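Local structure of lactococcal phage P2 ORF15 (Lactococcus phage p2, 2WZP) at residues M[162-173]-M[313-324]. The protein is the distal tail (Dit) protein of the phage, probably a structural component of the baseplate at the tip of the tail. Numbering follows the deposited sequence.
Sequences TKWYTYENLTFD and SKAEFKIKRKAD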
ATOM      1  N   THR M 162      16.349 -12.564 -32.678  1.00 33.36           N
ATOM      2  CA  THR M 162      16.452 -11.634 -33.802  1.00 33.18           C
ATOM      3  C   THR M 162      15.236 -10.761 -33.790  1.00 37.55           C
ATOM      4  O   THR M 162      14.181 -11.217 -34.149  1.00 38.60           O
ATOM      5  CB  THR M 162      16.641 -12.447 -35.084  1.00 41.37           C
ATOM      6  OG1 THR M 162      17.904 -13.103 -35.010  1.00 41.19           O
ATOM      7  CG2 THR M 162      16.670 -11.599 -36.282  1.00 48.11           C
ATOM      8  N   LYS M 163      15.356  -9.541 -33.292  1.00 34.82           N
ATOM      9  CA  LYS M 163      14.186  -8.694 -33.211  1.00 34.34           C
ATOM     10  C   LYS M 163      14.080  -7.640 -34.272  1.00 37.92           C
ATOM     11  O   LYS M 163      14.858  -6.710 -34.339  1.00 34.37           O
ATOM     12  CB  LYS M 163      14.011  -8.077 -31.839  1.00 36.86           C
ATOM     13  CG  LYS M 163      12.679  -7.459 -31.652  1.00 32.76           C
ATOM     14  CD  LYS M 163      12.644  -6.762 -30.366  1.00 40.29           C
ATOM     15  CE  LYS M 163      11.739  -5.606 -30.391  1.00 37.47           C
ATOM     16  NZ  LYS M 163      12.145  -4.683 -29.342  1.00 40.54           N
ATOM     17  N   TRP M 164      13.046  -7.860 -35.070  1.00 33.60           N
ATOM     18  CA  TRP M 164      12.609  -7.114 -36.222  1.00 29.21           C
ATOM     19  C   TRP M 164      13.460  -7.369 -37.460  1.00 29.99           C
ATOM     20  O   TRP M 164      14.573  -6.930 -37.583  1.00 28.65           O
ATOM     21  CB  TRP M 164      12.382  -5.655 -35.911  1.00 27.63           C
ATOM     22  CG  TRP M 164      11.402  -5.391 -34.804  1.00 28.50           C
ATOM     23  CD1 TRP M 164      11.378  -4.312 -34.014  1.00 31.68           C
ATOM     24  CD2 TRP M 164      10.339  -6.228 -34.359  1.00 28.13           C
ATOM     25  NE1 TRP M 164      10.376  -4.399 -33.117  1.00 31.62           N
ATOM     26  CE2 TRP M 164       9.719  -5.574 -33.306  1.00 32.12           C
ATOM     27  CE3 TRP M 164       9.855  -7.469 -34.748  1.00 29.08           C
ATOM     28  CZ2 TRP M 164       8.645  -6.109 -32.636  1.00 30.13           C
ATOM     29  CZ3 TRP M 164       8.794  -7.990 -34.087  1.00 29.59           C
ATOM     30  CH2 TRP M 164       8.200  -7.319 -33.042  1.00 29.84           C
ATOM     31  N   TYR M 165      12.925  -8.223 -38.317  1.00 24.94           N
ATOM     32  CA  TYR M 165      13.533  -8.557 -39.575  1.00 23.55           C
ATOM     33  C   TYR M 165      12.457  -8.809 -40.605  1.00 28.98           C
ATOM     34  O   TYR M 165      11.280  -8.953 -40.274  1.00 29.72           O
ATOM     35  CB  TYR M 165      14.504  -9.757 -39.442  1.00 23.86           C
ATOM     36  CG  TYR M 165      13.879 -11.128 -39.296  1.00 23.58           C
ATOM     37  CD1 TYR M 165      13.515 -11.875 -40.416  1.00 24.62           C
ATOM     38  CD2 TYR M 165      13.688 -11.695 -38.044  1.00 23.28           C
ATOM     39  CE1 TYR M 165      12.966 -13.145 -40.286  1.00 23.28           C
ATOM     40  CE2 TYR M 165      13.135 -12.960 -37.900  1.00 23.61           C
ATOM     41  CZ  TYR M 165      12.790 -13.692 -39.021  1.00 27.85           C
ATOM     42  OH  TYR M 165      12.222 -14.937 -38.861  1.00 26.25           O
ATOM     43  N   THR M 166      12.884  -8.826 -41.860  1.00 25.08           N
ATOM     44  CA  THR M 166      12.145  -9.151 -43.062  1.00 24.60           C
ATOM     45  C   THR M 166      13.143  -9.865 -43.924  1.00 27.93           C
ATOM     46  O   THR M 166      14.359  -9.741 -43.705  1.00 26.56           O
ATOM     47  CB  THR M 166      11.570  -7.918 -43.803  1.00 31.16           C
ATOM     48  OG1 THR M 166      12.611  -7.034 -44.183  1.00 30.81           O
ATOM     49  CG2 THR M 166      10.513  -7.187 -43.017  1.00 29.13           C
ATOM     50  N   TYR M 167      12.643 -10.607 -44.909  1.00 26.70           N
ATOM     51  CA  TYR M 167      13.521 -11.290 -45.833  1.00 26.51           C
ATOM     52  C   TYR M 167      13.496 -10.570 -47.128  1.00 32.76           C
ATOM     53  O   TYR M 167      12.454 -10.061 -47.562  1.00 33.62           O
ATOM     54  CB  TYR M 167      13.122 -12.758 -46.022  1.00 26.92           C
ATOM     55  CG  TYR M 167      13.592 -13.691 -44.925  1.00 25.99           C
ATOM     56  CD1 TYR M 167      14.950 -13.889 -44.686  1.00 28.08           C
ATOM     57  CD2 TYR M 167      12.679 -14.441 -44.180  1.00 25.37           C
ATOM     58  CE1 TYR M 167      15.389 -14.745 -43.677  1.00 28.70           C
ATOM     59  CE2 TYR M 167      13.109 -15.342 -43.206  1.00 25.91           C
ATOM     60  CZ  TYR M 167      14.467 -15.477 -42.947  1.00 34.36           C
ATOM     61  OH  TYR M 167      14.923 -16.366 -42.012  1.00 39.40           O
ATOM     62  N   GLU M 168      14.653 -10.515 -47.758  1.00 30.61           N
ATOM     63  CA  GLU M 168      14.803  -9.921 -49.074  1.00 29.65           C
ATOM     64  C   GLU M 168      15.509 -10.935 -49.930  1.00 34.42           C
ATOM     65  O   GLU M 168      16.603 -11.394 -49.594  1.00 33.83           O
ATOM     66  CB  GLU M 168      15.593  -8.606 -49.000  1.00 30.35           C
ATOM     67  CG  GLU M 168      15.695  -7.872 -50.331  1.00 39.25           C
ATOM     68  CD  GLU M 168      16.649  -6.693 -50.379  1.00 67.32           C
ATOM     69  OE1 GLU M 168      16.640  -5.984 -51.410  1.00 65.68           O
ATOM     70  OE2 GLU M 168      17.413  -6.477 -49.405  1.00 55.25           O
ATOM     71  N   ASN M 169      14.901 -11.263 -51.051  1.00 34.37           N
ATOM     72  CA  ASN M 169      15.466 -12.208 -52.028  1.00 34.10           C
ATOM     73  C   ASN M 169      16.090 -11.440 -53.174  1.00 35.85           C
ATOM     74  O   ASN M 169      15.449 -10.557 -53.731  1.00 36.16           O
ATOM     75  CB  ASN M 169      14.406 -13.184 -52.484  1.00 33.35           C
ATOM     76  CG  ASN M 169      14.101 -14.201 -51.404  1.00 62.46           C
ATOM     77  OD1 ASN M 169      14.608 -15.315 -51.430  1.00 56.90           O
ATOM     78  ND2 ASN M 169      13.355 -13.820 -50.365  1.00 59.58           N
ATOM     79  N   LEU M 170      17.389 -11.661 -53.407  1.00 31.59           N
ATOM     80  CA  LEU M 170      18.181 -11.003 -54.447  1.00 31.00           C
ATOM     81  C   LEU M 170      18.980 -12.017 -55.253  1.00 36.00           C
ATOM     82  O   LEU M 170      19.609 -12.917 -54.689  1.00 36.82           O
ATOM     83  CB  LEU M 170      19.179 -10.007 -53.841  1.00 31.50           C
ATOM     84  CG  LEU M 170      18.672  -8.781 -53.084  1.00 35.46           C
ATOM     85  CD1 LEU M 170      19.829  -7.953 -52.605  1.00 33.74           C
ATOM     86  CD2 LEU M 170      17.781  -7.916 -53.964  1.00 36.36           C
ATOM     87  N   THR M 171      18.989 -11.838 -56.570  1.00 32.84           N
ATOM     88  CA  THR M 171      19.740 -12.648 -57.524  1.00 32.33           C
ATOM     89  C   THR M 171      20.841 -11.784 -58.139  1.00 36.44           C
ATOM     90  O   THR M 171      20.580 -10.651 -58.548  1.00 35.90           O
ATOM     91  CB  THR M 171      18.820 -13.166 -58.641  1.00 35.66           C
ATOM     92  OG1 THR M 171      17.678 -13.790 -58.072  1.00 41.09           O
ATOM     93  CG2 THR M 171      19.523 -14.140 -59.556  1.00 29.53           C
ATOM     94  N   PHE M 172      22.062 -12.326 -58.200  1.00 32.94           N
ATOM     95  CA  PHE M 172      23.211 -11.673 -58.812  1.00 32.93           C
ATOM     96  C   PHE M 172      23.657 -12.553 -59.969  1.00 38.51           C
ATOM     97  O   PHE M 172      23.815 -13.758 -59.784  1.00 38.06           O
ATOM     98  CB  PHE M 172      24.325 -11.463 -57.788  1.00 34.06           C
ATOM     99  CG  PHE M 172      23.812 -10.964 -56.465  1.00 34.90           C
ATOM    100  CD1 PHE M 172      23.395  -9.645 -56.315  1.00 38.04           C
ATOM    101  CD2 PHE M 172      23.767 -11.806 -55.358  1.00 36.25           C
ATOM    102  CE1 PHE M 172      22.902  -9.189 -55.089  1.00 38.68           C
ATOM    103  CE2 PHE M 172      23.312 -11.344 -54.125  1.00 38.54           C
ATOM    104  CZ  PHE M 172      22.866 -10.040 -54.000  1.00 36.52           C
ATOM    105  N   ASP M 173      23.762 -11.968 -61.172  1.00 36.35           N
ATOM    106  CA  ASP M 173      24.137 -12.681 -62.389  1.00 36.68           C
ATOM    107  C   ASP M 173      25.363 -12.048 -63.021  1.00 36.94           C
ATOM    108  O   ASP M 173      25.367 -10.847 -63.270  1.00 36.34           O
ATOM    109  CB  ASP M 173      22.988 -12.634 -63.404  1.00 39.66           C
ATOM    110  CG  ASP M 173      21.939 -13.701 -63.224  1.00 54.66           C
ATOM    111  OD1 ASP M 173      22.111 -14.800 -63.793  1.00 57.20           O
ATOM    112  OD2 ASP M 173      20.898 -13.404 -62.607  1.00 60.95           O
ATOM    113  N   SER M 313      29.011 -17.670 -61.627  1.00 28.76           N
ATOM    114  CA  SER M 313      28.191 -17.311 -62.761  1.00 27.57           C
ATOM    115  C   SER M 313      26.912 -16.631 -62.263  1.00 34.01           C
ATOM    116  O   SER M 313      26.367 -15.764 -62.930  1.00 34.10           O
ATOM    117  CB  SER M 313      27.878 -18.541 -63.599  1.00 29.05           C
ATOM    118  OG  SER M 313      27.227 -19.533 -62.827  1.00 43.36           O
ATOM    119  N   LYS M 314      26.453 -17.019 -61.070  1.00 33.67           N
ATOM    120  CA  LYS M 314      25.220 -16.575 -60.430  1.00 33.30           C
ATOM    121  C   LYS M 314      25.318 -16.838 -58.922  1.00 35.29           C
ATOM    122  O   LYS M 314      26.085 -17.707 -58.487  1.00 33.65           O
ATOM    123  CB  LYS M 314      24.050 -17.404 -61.024  1.00 36.15           C
ATOM    124  CG  LYS M 314      22.641 -16.853 -60.798  1.00 42.82           C
ATOM    125  CD  LYS M 314      21.574 -17.834 -61.294  1.00 43.45           C
ATOM    126  CE  LYS M 314      20.333 -17.138 -61.804  1.00 60.55           C
ATOM    127  NZ  LYS M 314      19.197 -18.081 -62.021  1.00 78.33           N
ATOM    128  N   ALA M 315      24.520 -16.096 -58.145  1.00 31.91           N
ATOM    129  CA  ALA M 315      24.346 -16.227 -56.696  1.00 31.37           C
ATOM    130  C   ALA M 315      22.914 -15.832 -56.367  1.00 35.78           C
ATOM    131  O   ALA M 315      22.391 -14.858 -56.918  1.00 36.37           O
ATOM    132  CB  ALA M 315      25.321 -15.333 -55.941  1.00 31.85           C
ATOM    133  N   GLU M 316      22.260 -16.609 -55.506  1.00 32.04           N
ATOM    134  CA  GLU M 316      20.892 -16.354 -55.072  1.00 30.70           C
ATOM    135  C   GLU M 316      20.960 -16.190 -53.571  1.00 33.12           C
ATOM    136  O   GLU M 316      21.369 -17.107 -52.865  1.00 31.46           O
ATOM    137  CB  GLU M 316      19.975 -17.526 -55.459  1.00 31.43           C
ATOM    138  CG  GLU M 316      19.788 -17.669 -56.958  1.00 37.69           C
ATOM    139  CD  GLU M 316      18.532 -17.072 -57.557  1.00 46.91           C
ATOM    140  OE1 GLU M 316      18.074 -17.582 -58.604  1.00 57.50           O
ATOM    141  OE2 GLU M 316      18.000 -16.101 -56.976  1.00 38.53           O
ATOM    142  N   PHE M 317      20.600 -14.999 -53.106  1.00 29.54           N
ATOM    143  CA  PHE M 317      20.606 -14.623 -51.694  1.00 27.24           C
ATOM    144  C   PHE M 317      19.211 -14.495 -51.080  1.00 32.31           C
ATOM    145  O   PHE M 317      18.241 -14.150 -51.763  1.00 33.41           O
ATOM    146  CB  PHE M 317      21.373 -13.298 -51.529  1.00 26.88           C
ATOM    147  CG  PHE M 317      22.865 -13.399 -51.308  1.00 26.38           C
ATOM    148  CD1 PHE M 317      23.499 -12.593 -50.375  1.00 27.80           C
ATOM    149  CD2 PHE M 317      23.636 -14.295 -52.042  1.00 28.19           C
ATOM    150  CE1 PHE M 317      24.875 -12.665 -50.190  1.00 28.14           C
ATOM    151  CE2 PHE M 317      25.007 -14.397 -51.827  1.00 30.03           C
ATOM    152  CZ  PHE M 317      25.613 -13.592 -50.890  1.00 28.23           C
ATOM    153  N   LYS M 318      19.138 -14.760 -49.774  1.00 28.68           N
ATOM    154  CA  LYS M 318      17.992 -14.548 -48.887  1.00 27.72           C
ATOM    155  C   LYS M 318      18.583 -13.788 -47.715  1.00 30.68           C
ATOM    156  O   LYS M 318      19.325 -14.357 -46.911  1.00 29.76           O
ATOM    157  CB  LYS M 318      17.337 -15.857 -48.449  1.00 29.15           C
ATOM    158  CG  LYS M 318      15.989 -15.652 -47.782  1.00 27.51           C
ATOM    159  CD  LYS M 318      15.452 -16.957 -47.243  1.00 25.56           C
ATOM    160  CE  LYS M 318      14.066 -16.750 -46.718  1.00 29.94           C
ATOM    161  NZ  LYS M 318      13.471 -17.988 -46.175  1.00 42.18           N
ATOM    162  N   ILE M 319      18.392 -12.474 -47.729  1.00 28.00           N
ATOM    163  CA  ILE M 319      18.954 -11.557 -46.738  1.00 26.99           C
ATOM    164  C   ILE M 319      17.993 -11.309 -45.629  1.00 30.62           C
ATOM    165  O   ILE M 319      16.808 -11.098 -45.878  1.00 30.46           O
ATOM    166  CB  ILE M 319      19.408 -10.268 -47.433  1.00 29.74           C
ATOM    167  CG1 ILE M 319      20.507 -10.582 -48.476  1.00 29.97           C
ATOM    168  CG2 ILE M 319      19.879  -9.231 -46.432  1.00 29.40           C
ATOM    169  CD1 ILE M 319      20.253 -10.080 -49.751  1.00 31.17           C
ATOM    170  N   LYS M 320      18.510 -11.356 -44.385  1.00 27.26           N
ATOM    171  CA  LYS M 320      17.726 -11.107 -43.196  1.00 25.64           C
ATOM    172  C   LYS M 320      17.969  -9.653 -42.842  1.00 30.39           C
ATOM    173  O   LYS M 320      18.970  -9.322 -42.199  1.00 29.39           O
ATOM    174  CB  LYS M 320      18.103 -12.076 -42.066  1.00 26.14           C
ATOM    175  CG  LYS M 320      16.975 -12.258 -41.082  1.00 33.13           C
ATOM    176  CD  LYS M 320      17.439 -12.899 -39.786  1.00 45.98           C
ATOM    177  CE  LYS M 320      16.886 -14.280 -39.517  1.00 44.09           C
ATOM    178  NZ  LYS M 320      17.464 -14.821 -38.269  1.00 59.34           N
ATOM    179  N   ARG M 321      17.073  -8.768 -43.331  1.00 27.76           N
ATOM    180  CA  ARG M 321      17.142  -7.311 -43.103  1.00 27.43           C
ATOM    181  C   ARG M 321      16.885  -6.978 -41.639  1.00 29.86           C
ATOM    182  O   ARG M 321      16.195  -7.730 -40.986  1.00 29.53           O
ATOM    183  CB  ARG M 321      16.171  -6.579 -44.029  1.00 28.57           C
ATOM    184  CG  ARG M 321      16.474  -6.829 -45.507  1.00 25.92           C
ATOM    185  CD  ARG M 321      15.693  -5.971 -46.451  1.00 41.42           C
ATOM    186  NE  ARG M 321      15.834  -4.540 -46.250  1.00 71.21           N
ATOM    187  CZ  ARG M 321      16.123  -3.678 -47.214  1.00 95.17           C
ATOM    188  NH1 ARG M 321      16.198  -2.381 -46.949  1.00 92.55           N
ATOM    189  NH2 ARG M 321      16.306  -4.098 -48.462  1.00 73.45           N
ATOM    190  N   LYS M 322      17.463  -5.896 -41.110  1.00 26.14           N
ATOM    191  CA  LYS M 322      17.425  -5.553 -39.686  1.00 24.86           C
ATOM    192  C   LYS M 322      16.802  -4.195 -39.401  1.00 31.01           C
ATOM    193  O   LYS M 322      17.059  -3.236 -40.125  1.00 31.08           O
ATOM    194  CB  LYS M 322      18.878  -5.614 -39.146  1.00 27.35           C
ATOM    195  CG  LYS M 322      19.133  -5.193 -37.683  1.00 34.13           C
ATOM    196  CD  LYS M 322      20.566  -5.474 -37.311  1.00 42.38           C
ATOM    197  CE  LYS M 322      20.852  -5.461 -35.844  1.00 52.04           C
ATOM    198  NZ  LYS M 322      21.349  -4.151 -35.408  1.00 65.33           N
ATOM    199  N   ALA M 323      16.028  -4.106 -38.302  1.00 29.27           N
ATOM    200  CA  ALA M 323      15.418  -2.894 -37.771  1.00 29.61           C
ATOM    201  C   ALA M 323      15.345  -3.091 -36.274  1.00 35.34           C
ATOM    202  O   ALA M 323      14.625  -3.974 -35.832  1.00 36.46           O
ATOM    203  CB  ALA M 323      14.033  -2.703 -38.354  1.00 30.29           C
ATOM    204  N   ASP M 324      16.108  -2.325 -35.487  1.00 31.50           N
ATOM    205  CA  ASP M 324      16.111  -2.500 -34.023  1.00 31.99           C
ATOM    206  C   ASP M 324      14.776  -2.065 -33.388  1.00 32.84           C
ATOM    207  O   ASP M 324      14.383  -2.584 -32.328  1.00 32.41           O
ATOM    208  CB  ASP M 324      17.282  -1.715 -33.362  1.00 35.09           C
ATOM    209  CG  ASP M 324      18.683  -2.059 -33.821  1.00 51.23           C
ATOM    210  OD1 ASP M 324      19.534  -1.144 -33.838  1.00 55.01           O
ATOM    211  OD2 ASP M 324      18.950  -3.261 -34.076  1.00 54.75           O
TER
HETATM  212  O   HOH W   1      17.872  -5.741 -33.137  1.00 43.88           O
HETATM  213  O   HOH W   2      24.288 -15.775 -65.394  1.00 51.88           O
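F172 and F317 meet edge to face: CE2 of F172 points onto the F317 ring, offset toward its rim, with the planes at 81°. CG of F172 is anti to its carbonyl carbon (chi1 -43°), which brings that edge over the neighbouring strand. A315 CB lies at the edge of the F172 ring, in its plane, 3.9 Å from CD2. Further along this face L170 CD1 touches I319 CD1 at 3.6 Å. Beyond them R321 NH2 forms a salt bridge with E168 OE2 at 2.8 Å. Its hydrogen bond is weak, and the carboxylate and guanidinium planes are 48° apart.

The other face suits long lysines beside tyrosines. K318, fully extended, lays CE over the centre of the Y167 ring, 3.5 Å above its plane, and its NZ adds a cation-pi contact at 4.1 Å from the ring centroid. K320 bends at chi3 and sets CE 4.0 Å from the Y165 centroid, with NZ over the same face at 4.9 Å. Both ammonium groups also have carboxylate partners: K318 pairs with D40, whereas K320 and the Y165 hydroxyl take different oxygens of D134. Nearer the other end, T171 OG1 donates to E316 OE2 at 2.6 Å, from above the carboxylate plane.

Paired backbone bonds of E168 with I319, L170 with F317 and F172 with A315 fix this antiparallel register. M307 of strand 305-310 touches both phenylalanine side chains, and F227 meets F317. The apolar F172-F317 end thus gives way to the E168-R321 ion pair, while K318 and K320 tie strand 312-322 to D40 and D134 of the N-terminal domain.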